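Local structure of telomerase reverse transcriptase (Candida tropicalis MYA-3404, 6ZD1) at residues A[175-183]-A[194-202]; A[183-191]-A[594-602]. The protein probably lengthens chromosome ends as the catalytic subunit of telomerase, copying a template in the enzyme's RNA component into short DNA repeats. All coordinates share one frame; numbering follows the deposited sequence.

Contact 1: A[175-183]-A[194-202]; sequences IVRAFWYVT and FYFTHSIWN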
loop_
_atom_site.group_PDB
_atom_site.type_symbol
_atom_site.label_atom_id
_atom_site.label_comp_id
_atom_site.label_asym_id
_atom_site.label_seq_id
_atom_site.Cartn_x
_atom_site.Cartn_y
_atom_site.Cartn_z
ATOM N N ILE A 175 1.108 -15.999 18.194
ATOM C CA ILE A 175 0.310 -15.449 19.284
ATOM C C ILE A 175 -0.600 -14.345 18.767
ATOM O O ILE A 175 -1.798 -14.310 19.079
ATOM C CB ILE A 175 1.231 -14.943 20.408
ATOM C CG1 ILE A 175 1.918 -16.126 21.089
ATOM C CG2 ILE A 175 0.450 -14.098 21.404
ATOM C CD1 ILE A 175 3.119 -15.732 21.906
ATOM N N VAL A 176 -0.058 -13.455 17.930
ATOM C CA VAL A 176 -0.869 -12.397 17.334
ATOM C C VAL A 176 -1.956 -12.998 16.456
ATOM O O VAL A 176 -3.124 -12.599 16.517
ATOM C CB VAL A 176 0.015 -11.424 16.535
ATOM C CG1 VAL A 176 -0.849 -10.417 15.794
ATOM C CG2 VAL A 176 0.998 -10.720 17.456
ATOM N N ARG A 177 -1.586 -13.982 15.631
ATOM C CA ARG A 177 -2.572 -14.612 14.765
ATOM C C ARG A 177 -3.601 -15.388 15.571
ATOM O O ARG A 177 -4.751 -15.521 15.142
ATOM C CB ARG A 177 -1.878 -15.533 13.759
ATOM C CG ARG A 177 -1.009 -14.812 12.736
ATOM C CD ARG A 177 -0.407 -15.796 11.741
ATOM N NE ARG A 177 -1.434 -16.605 11.089
ATOM C CZ ARG A 177 -2.000 -16.304 9.923
ATOM N NH1 ARG A 177 -1.635 -15.208 9.271
ATOM N NH2 ARG A 177 -2.929 -17.099 9.408
ATOM N N ALA A 178 -3.217 -15.877 16.753
ATOM C CA ALA A 178 -4.135 -16.663 17.568
ATOM C C ALA A 178 -5.271 -15.807 18.116
ATOM O O ALA A 178 -6.410 -16.276 18.225
ATOM C CB ALA A 178 -3.376 -17.335 18.711
ATOM N N PHE A 179 -4.985 -14.556 18.474
ATOM C CA PHE A 179 -5.953 -13.736 19.185
ATOM C C PHE A 179 -6.548 -12.606 18.362
ATOM O O PHE A 179 -7.699 -12.235 18.600
ATOM C CB PHE A 179 -5.320 -13.145 20.453
ATOM C CG PHE A 179 -4.994 -14.172 21.504
ATOM C CD1 PHE A 179 -5.989 -14.689 22.318
ATOM C CD2 PHE A 179 -3.696 -14.620 21.680
ATOM C CE1 PHE A 179 -5.695 -15.634 23.281
ATOM C CE2 PHE A 179 -3.396 -15.566 22.645
ATOM C CZ PHE A 179 -4.395 -16.071 23.445
ATOM N N TRP A 180 -5.809 -12.044 17.407
ATOM C CA TRP A 180 -6.254 -10.828 16.742
ATOM C C TRP A 180 -6.201 -10.952 15.226
ATOM O O TRP A 180 -5.361 -11.659 14.661
ATOM C CB TRP A 180 -5.405 -9.614 17.157
ATOM C CG TRP A 180 -5.426 -9.281 18.622
ATOM C CD1 TRP A 180 -6.381 -8.564 19.290
ATOM C CD2 TRP A 180 -4.427 -9.618 19.593
ATOM N NE1 TRP A 180 -6.043 -8.448 20.621
ATOM C CE2 TRP A 180 -4.848 -9.087 20.830
ATOM C CE3 TRP A 180 -3.223 -10.326 19.539
ATOM C CZ2 TRP A 180 -4.105 -9.241 22.000
ATOM C CZ3 TRP A 180 -2.488 -10.477 20.704
ATOM C CH2 TRP A 180 -2.932 -9.938 21.915
ATOM N N TYR A 181 -7.101 -10.219 14.575
ATOM C CA TYR A 181 -6.979 -9.874 13.168
ATOM C C TYR A 181 -6.394 -8.472 13.107
ATOM O O TYR A 181 -6.872 -7.570 13.806
ATOM C CB TYR A 181 -8.340 -9.924 12.469
ATOM C CG TYR A 181 -8.311 -9.478 11.024
ATOM C CD1 TYR A 181 -8.069 -10.387 10.000
ATOM C CD2 TYR A 181 -8.530 -8.150 10.681
ATOM C CE1 TYR A 181 -8.042 -9.985 8.678
ATOM C CE2 TYR A 181 -8.500 -7.739 9.364
ATOM C CZ TYR A 181 -8.258 -8.659 8.367
ATOM O OH TYR A 181 -8.231 -8.251 7.053
ATOM N N VAL A 182 -5.348 -8.293 12.303
ATOM C CA VAL A 182 -4.612 -7.033 12.247
ATOM C C VAL A 182 -4.771 -6.431 10.860
ATOM O O VAL A 182 -4.399 -7.052 9.855
ATOM C CB VAL A 182 -3.127 -7.227 12.588
ATOM C CG1 VAL A 182 -2.432 -5.877 12.686
ATOM C CG2 VAL A 182 -2.976 -8.011 13.880
ATOM N N THR A 183 -5.301 -5.210 10.812
ATOM C CA THR A 183 -5.463 -4.453 9.581
ATOM C C THR A 183 -5.028 -3.018 9.826
ATOM O O THR A 183 -5.270 -2.469 10.904
ATOM C CB THR A 183 -6.916 -4.488 9.087
ATOM O OG1 THR A 183 -7.087 -3.551 8.016
ATOM C CG2 THR A 183 -7.872 -4.141 10.221
ATOM N N PHE A 194 -4.233 -1.880 13.872
ATOM C CA PHE A 194 -5.310 -2.099 14.822
ATOM C C PHE A 194 -5.562 -3.582 15.016
ATOM O O PHE A 194 -5.702 -4.330 14.044
ATOM C CB PHE A 194 -6.566 -1.371 14.361
ATOM C CG PHE A 194 -6.407 0.111 14.375
ATOM C CD1 PHE A 194 -6.513 0.854 13.213
ATOM C CD2 PHE A 194 -6.102 0.763 15.559
ATOM C CE1 PHE A 194 -6.353 2.229 13.248
ATOM C CE2 PHE A 194 -5.937 2.132 15.594
ATOM C CZ PHE A 194 -6.067 2.866 14.438
ATOM N N TYR A 195 -5.589 -3.998 16.278
ATOM C CA TYR A 195 -5.802 -5.386 16.658
ATOM C C TYR A 195 -7.260 -5.562 17.068
ATOM O O TYR A 195 -7.692 -5.033 18.099
ATOM C CB TYR A 195 -4.854 -5.781 17.788
ATOM C CG TYR A 195 -3.388 -5.763 17.407
ATOM C CD1 TYR A 195 -2.694 -4.566 17.264
ATOM C CD2 TYR A 195 -2.693 -6.947 17.207
ATOM C CE1 TYR A 195 -1.350 -4.556 16.920
ATOM C CE2 TYR A 195 -1.356 -6.945 16.869
ATOM C CZ TYR A 195 -0.689 -5.752 16.724
ATOM O OH TYR A 195 0.647 -5.762 16.383
ATOM N N PHE A 196 -8.015 -6.293 16.255
ATOM C CA PHE A 196 -9.369 -6.716 16.586
ATOM C C PHE A 196 -9.334 -8.193 16.944
ATOM O O PHE A 196 -8.793 -9.001 16.181
ATOM C CB PHE A 196 -10.332 -6.484 15.417
ATOM C CG PHE A 196 -10.488 -5.044 15.030
ATOM C CD1 PHE A 196 -11.501 -4.274 15.579
ATOM C CD2 PHE A 196 -9.631 -4.461 14.109
ATOM C CE1 PHE A 196 -11.654 -2.948 15.225
ATOM C CE2 PHE A 196 -9.779 -3.135 13.751
ATOM C CZ PHE A 196 -10.795 -2.379 14.308
ATOM N N THR A 197 -9.888 -8.542 18.103
ATOM C CA THR A 197 -10.021 -9.950 18.453
ATOM C C THR A 197 -10.902 -10.653 17.430
ATOM O O THR A 197 -11.846 -10.068 16.893
ATOM C CB THR A 197 -10.609 -10.113 19.856
ATOM O OG1 THR A 197 -11.967 -9.666 19.863
ATOM C CG2 THR A 197 -9.810 -9.312 20.872
ATOM N N HIS A 198 -10.580 -11.922 17.153
ATOM C CA HIS A 198 -11.304 -12.656 16.118
ATOM C C HIS A 198 -12.802 -12.670 16.395
ATOM O O HIS A 198 -13.611 -12.570 15.466
ATOM C CB HIS A 198 -10.776 -14.088 16.005
ATOM C CG HIS A 198 -9.382 -14.186 15.462
ATOM N ND1 HIS A 198 -9.031 -13.707 14.218
ATOM C CD2 HIS A 198 -8.256 -14.721 15.991
ATOM C CE1 HIS A 198 -7.744 -13.931 14.008
ATOM N NE2 HIS A 198 -7.252 -14.548 15.067
ATOM N N SER A 199 -13.192 -12.774 17.669
ATOM C CA SER A 199 -14.612 -12.825 18.005
ATOM C C SER A 199 -15.319 -11.525 17.639
ATOM O O SER A 199 -16.422 -11.547 17.080
ATOM C CB SER A 199 -14.797 -13.148 19.490
ATOM O OG SER A 199 -14.007 -12.307 20.314
ATOM N N ILE A 200 -14.706 -10.378 17.943
ATOM C CA ILE A 200 -15.375 -9.116 17.648
ATOM C C ILE A 200 -15.169 -8.709 16.193
ATOM O O ILE A 200 -16.018 -8.021 15.614
ATOM C CB ILE A 200 -14.910 -8.013 18.615
ATOM C CG1 ILE A 200 -15.959 -6.903 18.696
ATOM C CG2 ILE A 200 -13.575 -7.430 18.182
ATOM C CD1 ILE A 200 -17.321 -7.382 19.154
ATOM N N TRP A 201 -14.068 -9.131 15.565
ATOM C CA TRP A 201 -13.883 -8.809 14.154
ATOM C C TRP A 201 -14.885 -9.555 13.283
ATOM O O TRP A 201 -15.453 -8.974 12.350
ATOM C CB TRP A 201 -12.455 -9.126 13.711
ATOM C CG TRP A 201 -12.267 -8.970 12.227
ATOM C CD1 TRP A 201 -12.258 -9.965 11.293
ATOM C CD2 TRP A 201 -12.084 -7.742 11.510
ATOM N NE1 TRP A 201 -12.073 -9.434 10.036
ATOM C CE2 TRP A 201 -11.962 -8.071 10.143
ATOM C CE3 TRP A 201 -12.008 -6.398 11.889
ATOM C CZ2 TRP A 201 -11.770 -7.105 9.155
ATOM C CZ3 TRP A 201 -11.814 -5.440 10.908
ATOM C CH2 TRP A 201 -11.695 -5.800 9.557
ATOM N N ASN A 202 -15.130 -10.834 13.581
ATOM C CA ASN A 202 -16.108 -11.594 12.807
ATOM C C ASN A 202 -17.500 -10.997 12.951
ATOM O O ASN A 202 -18.272 -10.961 11.987
ATOM C CB ASN A 202 -16.108 -13.062 13.237
ATOM C CG ASN A 202 -14.823 -13.778 12.866
ATOM O OD1 ASN A 202 -14.139 -13.401 11.912
ATOM N ND2 ASN A 202 -14.489 -14.817 13.619
#

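Contact 2: A[183-191]-A[594-602]; sequences TESSNMDRS and CSNLSEFLL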
loop_
_atom_site.group_PDB
_atom_site.type_symbol
_atom_site.label_atom_id
_atom_site.label_comp_id
_atom_site.label_asym_id
_atom_site.label_seq_id
_atom_site.Cartn_x
_atom_site.Cartn_y
_atom_site.Cartn_z
ATOM N N THR A 183 -5.301 -5.210 10.812
ATOM C CA THR A 183 -5.463 -4.453 9.581
ATOM C C THR A 183 -5.028 -3.018 9.826
ATOM O O THR A 183 -5.270 -2.469 10.904
ATOM C CB THR A 183 -6.916 -4.488 9.087
ATOM O OG1 THR A 183 -7.087 -3.551 8.016
ATOM C CG2 THR A 183 -7.872 -4.141 10.221
ATOM N N GLU A 184 -4.369 -2.417 8.840
ATOM C CA GLU A 184 -4.082 -0.992 8.908
ATOM C C GLU A 184 -5.310 -0.202 8.478
ATOM O O GLU A 184 -6.010 -0.579 7.535
ATOM C CB GLU A 184 -2.874 -0.630 8.040
ATOM C CG GLU A 184 -3.071 -0.797 6.546
ATOM C CD GLU A 184 -1.767 -0.698 5.779
ATOM O OE1 GLU A 184 -0.710 -1.052 6.347
ATOM O OE2 GLU A 184 -1.795 -0.268 4.608
ATOM N N SER A 185 -5.598 0.867 9.211
ATOM C CA SER A 185 -6.751 1.698 8.896
ATOM C C SER A 185 -6.504 2.542 7.653
ATOM O O SER A 185 -5.372 2.926 7.347
ATOM C CB SER A 185 -7.096 2.618 10.064
ATOM O OG SER A 185 -8.167 3.484 9.726
ATOM N N SER A 186 -7.582 2.805 6.920
ATOM C CA SER A 186 -7.601 3.899 5.954
ATOM C C SER A 186 -7.927 5.170 6.729
ATOM O O SER A 186 -9.073 5.404 7.119
ATOM C CB SER A 186 -8.615 3.630 4.851
ATOM O OG SER A 186 -9.925 3.548 5.378
ATOM N N ASN A 187 -6.907 5.990 6.958
ATOM C CA ASN A 187 -6.978 7.141 7.849
ATOM C C ASN A 187 -6.106 8.245 7.250
ATOM O O ASN A 187 -5.665 8.155 6.100
ATOM C CB ASN A 187 -6.546 6.736 9.268
ATOM C CG ASN A 187 -6.949 7.750 10.321
ATOM O OD1 ASN A 187 -6.195 8.672 10.631
ATOM N ND2 ASN A 187 -8.139 7.576 10.883
HETATM N N MSE A 188 -5.903 9.320 8.006
HETATM C CA MSE A 188 -4.911 10.328 7.628
HETATM C C MSE A 188 -3.522 9.870 8.068
HETATM O O MSE A 188 -2.551 9.963 7.315
HETATM C CB MSE A 188 -5.256 11.685 8.240
HETATM C CG MSE A 188 -4.966 12.864 7.320
HETATM SE SE MSE A 188 -5.642 12.567 5.514
HETATM C CE MSE A 188 -7.519 12.239 5.934
ATOM N N ASP A 189 -3.443 9.379 9.305
ATOM C CA ASP A 189 -2.215 8.829 9.876
ATOM C C ASP A 189 -2.332 7.310 9.838
ATOM O O ASP A 189 -2.920 6.696 10.734
ATOM C CB ASP A 189 -1.994 9.340 11.295
ATOM C CG ASP A 189 -0.678 8.872 11.889
ATOM O OD1 ASP A 189 0.126 8.248 11.162
ATOM O OD2 ASP A 189 -0.445 9.130 13.089
ATOM N N ARG A 190 -1.770 6.705 8.792
ATOM C CA ARG A 190 -1.902 5.274 8.555
ATOM C C ARG A 190 -0.648 4.495 8.942
ATOM O O ARG A 190 -0.357 3.447 8.356
ATOM C CB ARG A 190 -2.278 5.034 7.097
ATOM C CG ARG A 190 -3.647 5.606 6.748
ATOM C CD ARG A 190 -3.736 6.033 5.295
ATOM N NE ARG A 190 -5.115 6.090 4.821
ATOM C CZ ARG A 190 -5.501 5.789 3.585
ATOM N NH1 ARG A 190 -4.610 5.395 2.685
ATOM N NH2 ARG A 190 -6.781 5.873 3.251
ATOM N N SER A 191 0.092 4.987 9.937
ATOM C CA SER A 191 1.018 4.158 10.698
ATOM C C SER A 191 0.290 3.383 11.780
ATOM O O SER A 191 0.913 2.587 12.491
ATOM C CB SER A 191 2.116 5.013 11.348
ATOM O OG SER A 191 2.928 5.667 10.389
ATOM N N CYS A 594 9.451 1.618 7.840
ATOM C CA CYS A 594 8.500 0.521 7.686
ATOM C C CYS A 594 7.152 0.855 8.303
ATOM O O CYS A 594 6.119 0.385 7.817
ATOM C CB CYS A 594 9.053 -0.762 8.303
ATOM S SG CYS A 594 10.549 -1.359 7.512
ATOM N N SER A 595 7.138 1.663 9.365
ATOM C CA SER A 595 5.870 1.993 10.005
ATOM C C SER A 595 5.000 2.859 9.105
ATOM O O SER A 595 3.769 2.785 9.183
ATOM C CB SER A 595 6.120 2.702 11.337
ATOM O OG SER A 595 4.896 3.050 11.966
ATOM N N ASN A 596 5.610 3.670 8.239
ATOM C CA ASN A 596 4.850 4.546 7.361
ATOM C C ASN A 596 4.726 4.011 5.943
ATOM O O ASN A 596 3.996 4.601 5.142
ATOM C CB ASN A 596 5.491 5.940 7.325
ATOM C CG ASN A 596 5.423 6.642 8.664
ATOM O OD1 ASN A 596 4.437 7.307 8.982
ATOM N ND2 ASN A 596 6.469 6.488 9.464
ATOM N N LEU A 597 5.397 2.906 5.617
ATOM C CA LEU A 597 5.360 2.350 4.265
ATOM C C LEU A 597 4.223 1.335 4.189
ATOM O O LEU A 597 4.423 0.120 4.216
ATOM C CB LEU A 597 6.701 1.728 3.901
ATOM C CG LEU A 597 6.830 1.245 2.455
ATOM C CD1 LEU A 597 6.938 2.427 1.498
ATOM C CD2 LEU A 597 8.011 0.296 2.300
ATOM N N SER A 598 3.006 1.856 4.087
ATOM C CA SER A 598 1.819 1.018 4.083
ATOM C C SER A 598 1.588 0.393 2.709
ATOM O O SER A 598 2.081 0.870 1.683
ATOM C CB SER A 598 0.601 1.830 4.504
ATOM O OG SER A 598 0.823 2.478 5.744
ATOM N N GLU A 599 0.809 -0.693 2.704
ATOM C CA GLU A 599 0.592 -1.448 1.474
ATOM C C GLU A 599 -0.194 -0.653 0.437
ATOM O O GLU A 599 0.078 -0.773 -0.763
ATOM C CB GLU A 599 -0.141 -2.757 1.782
ATOM C CG GLU A 599 0.660 -3.752 2.609
ATOM C CD GLU A 599 -0.118 -5.021 2.925
ATOM O OE1 GLU A 599 -1.258 -5.169 2.430
ATOM O OE2 GLU A 599 0.412 -5.873 3.671
ATOM N N PHE A 600 -1.141 0.183 0.870
ATOM C CA PHE A 600 -2.008 0.869 -0.084
ATOM C C PHE A 600 -1.252 1.894 -0.917
ATOM O O PHE A 600 -1.725 2.262 -1.998
ATOM C CB PHE A 600 -3.172 1.551 0.638
ATOM C CG PHE A 600 -2.747 2.383 1.800
ATOM C CD1 PHE A 600 -2.056 3.565 1.606
ATOM C CD2 PHE A 600 -3.028 1.983 3.089
ATOM C CE1 PHE A 600 -1.645 4.323 2.669
ATOM C CE2 PHE A 600 -2.626 2.746 4.158
ATOM C CZ PHE A 600 -1.920 3.909 3.936
ATOM N N LEU A 601 -0.109 2.380 -0.436
ATOM C CA LEU A 601 0.681 3.335 -1.196
ATOM C C LEU A 601 1.667 2.658 -2.129
ATOM O O LEU A 601 2.405 3.347 -2.841
ATOM C CB LEU A 601 1.413 4.286 -0.250
ATOM C CG LEU A 601 0.486 5.393 0.258
ATOM C CD1 LEU A 601 1.255 6.505 0.945
ATOM C CD2 LEU A 601 -0.400 5.942 -0.868
ATOM N N LEU A 602 1.687 1.329 -2.146
ATOM C CA LEU A 602 2.368 0.568 -3.178
ATOM C C LEU A 602 1.381 -0.165 -4.071
ATOM O O LEU A 602 1.802 -0.879 -4.987
ATOM C CB LEU A 602 3.346 -0.423 -2.537
ATOM C CG LEU A 602 4.256 0.189 -1.471
ATOM C CD1 LEU A 602 5.130 -0.876 -0.831
ATOM C CD2 LEU A 602 5.107 1.295 -2.073
#

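Contact 1: A[175-183]-A[194-202]
The antiparallel β-hairpin of the telomerase T motif, in the RNA-binding domain, pairs Y181 with F196 and T183 with F194, with helix 158-179 running into its first strand and helix 198-216 leaving its second. Y181 N gives a short hydrogen bond to F196 O (2.6 Å), and F196 N returns one to Y181 O (3.0 Å). V182 and Y195 share one sheet face, where V182 CG2 lies 3.5 Å from Y195 CD2. The same tyrosine turns its ring edge to the face of W180, the planes 85° apart, while Y195 CB sits over the five-membered ring of W180 and V176 CG1 meets the edge of the Y195 ring at CE2. Y195 OH is held beyond the hairpin by L116 O, and V82 of helix 79-93 also packs on this residue. On the other sheet face Y181 makes an offset stack with W201 of the following helix, the centroid of its ring 4.1 Å from that of the indole five-membered ring and the planes 15° apart. With CG of Y181 anti to the backbone N (chi1 176°), CD2 comes over the indole. H198 ties the two helix ends together: its N donates to F179 O (3.2 Å), and its imidazole lies against the backbone of W180, with NE2 giving R177 O a nearly straight hydrogen bond of 2.7 Å in the ring plane.

Contact 2: A[183-191]-A[594-602]
S598 OG donates to R190 O at 3.0 Å and S191 OG to S595 O at 3.2 Å, two weak hydrogen bonds from serine hydroxyls to backbone carbonyls, one in each direction across the contact. A third weak bond runs from E599 N to E184 OE2 (3.3 Å). That carboxylate arrives on an extended chain whose CG is folded between backbone N and carbonyl carbon (chi1 67°), and OE2 comes to 3.0 Å from CD2 of F600. F600 is the centre of the packing. R190 lays NH1 over the middle of one ring face, a cation-pi contact with its CZ 4.2 Å from the ring centroid; the guanidinium is steeply tilted, its plane 68° from that of the ring, so one amino group and not the flat face does the touching. S598 CB lies over the opposite face. On the arginine's own side the backbone is bent by an Asx turn, D189 N bonding to N187 OD1. Segment 594-602 is the exit from helix 582-596: N596 packs on helix 609-637 and E599 on helix 642-664, while E184 rests against L193 of strand 193-197.

In the fold
Contacts 1 and 2 involve opposite ends of one hairpin, its strands with the flanking helices in contact 1 and its connecting loop in contact 2, with centres about 18 Å apart. The chain visits their segments alternately, 175-183, 183-191, 194-202 and then, some 400 residues on, 594-602. T183 belongs to both, on strand 180-184, and F194 CE1 packs on S185 CB at 3.3 Å where they meet. Contact 1 is local; contact 2 is long-range, setting the connecting loop against the helical C-terminal region, the thumb of telomerase. The RNA-binding domain is thereby joined to the thumb across the sequence that carries the reverse transcriptase domain, consistent with the ring-like TERT architecture.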